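PDB 2FUK: XC6422 protein from Xanthomonas campestris, which is probably a small serine hydrolase of the alpha/beta-hydrolase fold, built without a lid. Local coordinates for residues V160-A165 and Q172-W177. Sequence-based numbering, arbitrary orientation.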
loop_
_atom_site.group_PDB
_atom_site.type_symbol
_atom_site.label_atom_id
_atom_site.label_comp_id
_atom_site.label_asym_id
_atom_site.label_seq_id
_atom_site.Cartn_x
_atom_site.Cartn_y
_atom_site.Cartn_z
ATOM N N VAL A 160 -20.181 2.859 0.170
ATOM C CA VAL A 160 -20.106 4.149 0.846
ATOM C C VAL A 160 -19.193 4.019 2.063
ATOM O O VAL A 160 -19.333 3.088 2.859
ATOM C CB VAL A 160 -21.497 4.630 1.327
ATOM C CG1 VAL A 160 -21.341 5.885 2.189
ATOM C CG2 VAL A 160 -22.389 4.929 0.136
ATOM N N ILE A 161 -18.247 4.944 2.189
ATOM C CA ILE A 161 -17.325 4.965 3.316
ATOM C C ILE A 161 -17.476 6.317 4.000
ATOM O O ILE A 161 -17.360 7.365 3.360
ATOM C CB ILE A 161 -15.871 4.767 2.851
ATOM C CG1 ILE A 161 -15.746 3.389 2.196
ATOM C CG2 ILE A 161 -14.916 4.906 4.033
ATOM C CD1 ILE A 161 -14.431 3.147 1.515
ATOM N N GLN A 162 -17.742 6.291 5.300
ATOM C CA GLN A 162 -17.945 7.524 6.042
ATOM C C GLN A 162 -17.192 7.606 7.361
ATOM O O GLN A 162 -17.248 6.685 8.170
ATOM C CB GLN A 162 -19.443 7.698 6.316
ATOM C CG GLN A 162 -19.787 8.904 7.185
ATOM C CD GLN A 162 -19.487 10.209 6.484
ATOM O OE1 GLN A 162 -18.908 11.131 7.066
ATOM N NE2 GLN A 162 -19.890 10.300 5.230
ATOM N N GLY A 163 -16.493 8.717 7.578
ATOM C CA GLY A 163 -15.793 8.893 8.838
ATOM C C GLY A 163 -16.835 9.281 9.869
ATOM O O GLY A 163 -17.629 10.187 9.633
ATOM N N ASP A 164 -16.852 8.602 11.010
ATOM C CA ASP A 164 -17.844 8.905 12.031
ATOM C C ASP A 164 -17.566 10.112 12.914
ATOM O O ASP A 164 -18.342 10.407 13.823
ATOM C CB ASP A 164 -18.097 7.670 12.891
ATOM C CG ASP A 164 -19.420 7.014 12.571
ATOM O OD1 ASP A 164 -19.496 5.775 12.636
ATOM O OD2 ASP A 164 -20.394 7.742 12.266
ATOM N N ALA A 165 -16.470 10.812 12.643
ATOM C CA ALA A 165 -16.115 12.020 13.384
ATOM C C ALA A 165 -15.912 13.150 12.371
ATOM O O ALA A 165 -15.139 14.080 12.599
ATOM C CB ALA A 165 -14.846 11.794 14.198
ATOM N N GLN A 172 -24.666 11.518 10.626
ATOM C CA GLN A 172 -26.054 11.138 10.835
ATOM C C GLN A 172 -26.924 11.519 9.644
ATOM O O GLN A 172 -27.914 10.848 9.354
ATOM C CB GLN A 172 -26.607 11.760 12.120
ATOM C CG GLN A 172 -27.911 11.123 12.577
ATOM C CD GLN A 172 -27.802 9.611 12.698
ATOM O OE1 GLN A 172 -26.905 9.097 13.371
ATOM N NE2 GLN A 172 -28.715 8.890 12.048
ATOM N N ALA A 173 -26.552 12.588 8.946
ATOM C CA ALA A 173 -27.310 13.011 7.766
ATOM C C ALA A 173 -27.154 11.955 6.671
ATOM O O ALA A 173 -28.088 11.672 5.915
ATOM C CB ALA A 173 -26.801 14.355 7.268
ATOM N N VAL A 174 -25.953 11.393 6.582
ATOM C CA VAL A 174 -25.667 10.358 5.602
ATOM C C VAL A 174 -26.484 9.116 5.945
ATOM O O VAL A 174 -27.179 8.558 5.095
ATOM C CB VAL A 174 -24.163 9.993 5.609
ATOM C CG1 VAL A 174 -23.896 8.810 4.677
ATOM C CG2 VAL A 174 -23.345 11.205 5.176
ATOM N N TYR A 175 -26.407 8.692 7.200
ATOM C CA TYR A 175 -27.133 7.501 7.624
ATOM C C TYR A 175 -28.647 7.674 7.494
ATOM O O TYR A 175 -29.348 6.741 7.079
ATOM C CB TYR A 175 -26.745 7.135 9.064
ATOM C CG TYR A 175 -25.248 7.085 9.295
ATOM C CD1 TYR A 175 -24.380 6.678 8.277
ATOM C CD2 TYR A 175 -24.693 7.472 10.516
ATOM C CE1 TYR A 175 -23.002 6.667 8.466
ATOM C CE2 TYR A 175 -23.308 7.462 10.717
ATOM C CZ TYR A 175 -22.470 7.061 9.684
ATOM O OH TYR A 175 -21.103 7.068 9.852
ATOM N N ASP A 176 -29.160 8.857 7.833
ATOM C CA ASP A 176 -30.598 9.101 7.735
ATOM C C ASP A 176 -31.062 8.975 6.288
ATOM O O ASP A 176 -32.196 8.591 6.023
ATOM C CB ASP A 176 -30.967 10.499 8.243
ATOM C CG ASP A 176 -30.915 10.624 9.759
ATOM O OD1 ASP A 176 -30.748 9.600 10.461
ATOM O OD2 ASP A 176 -31.055 11.768 10.256
ATOM N N TRP A 177 -30.178 9.321 5.356
ATOM C CA TRP A 177 -30.486 9.250 3.935
ATOM C C TRP A 177 -30.391 7.812 3.429
ATOM O O TRP A 177 -31.288 7.325 2.735
ATOM C CB TRP A 177 -29.521 10.167 3.160
ATOM C CG TRP A 177 -29.394 9.874 1.693
ATOM C CD1 TRP A 177 -30.398 9.821 0.772
ATOM C CD2 TRP A 177 -28.183 9.599 0.983
ATOM N NE1 TRP A 177 -29.887 9.527 -0.472
ATOM C CE2 TRP A 177 -28.528 9.386 -0.368
ATOM C CE3 TRP A 177 -26.836 9.511 1.360
ATOM C CZ2 TRP A 177 -27.572 9.091 -1.348
ATOM C CZ3 TRP A 177 -25.884 9.218 0.385
ATOM C CH2 TRP A 177 -26.261 9.013 -0.950
#
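The ring of Tyr175 meets the carboxylate of Asp164 at its edge, OD2 lying near the ring plane beside the phenol end, 3.3 Å from Tyr175 CE2. The two flat groups are steeply turned, carboxylate and ring planes 74° apart. Gln162 approaches the same end of the ring obliquely, its CG 3.5 Å from Tyr175 OH, and the plane of its amide is nearly upright against the ring. Gln172 OE1 of the same helix as Tyr175 also lies at the ring edge, in plane.

One short hydrogen bond joins the segments: Tyr175 OH donates to Asp164 OD2 at 2.6 Å, coming from above the carboxylate plane, 57° out of it. Tyr175 sends its ring across to the strand because CG stands anti to the carbonyl carbon (chi1 -50°), which carries the hydroxyl to Asp164, just after Gly163, although the CA–CB bond points neither toward the strand nor away. Asp164 OD1 has a second partner, forming a salt bridge with Arg189 of strand 186-190, a residue the Tyr175 side chain also touches. Phenol and guanidinium grip different oxygens of one carboxylate, which would probably favour its charged form and limit its rotation.

Beside this polar pair, Val174 points toward the strand and sets its CG2 methyl against the amide end of Gln162, their CA atoms 8.2 Å apart. Gln162 reaches it through a chain bent at chi2, and Pro142 and Pro171 also pack on this side chain. Along the outer side of the helix, Gln172 NE2 bonds Asp176 OD1 at 2.7 Å, one turn on.

Strand 158-163, helix 171-178 and strand 186-190 form a beta-alpha-beta unit of the alpha/beta-hydrolase fold, and Gln162 touches the probable Ser119-His195-Asp166 catalytic triad, whose acid follows this strand in the chain.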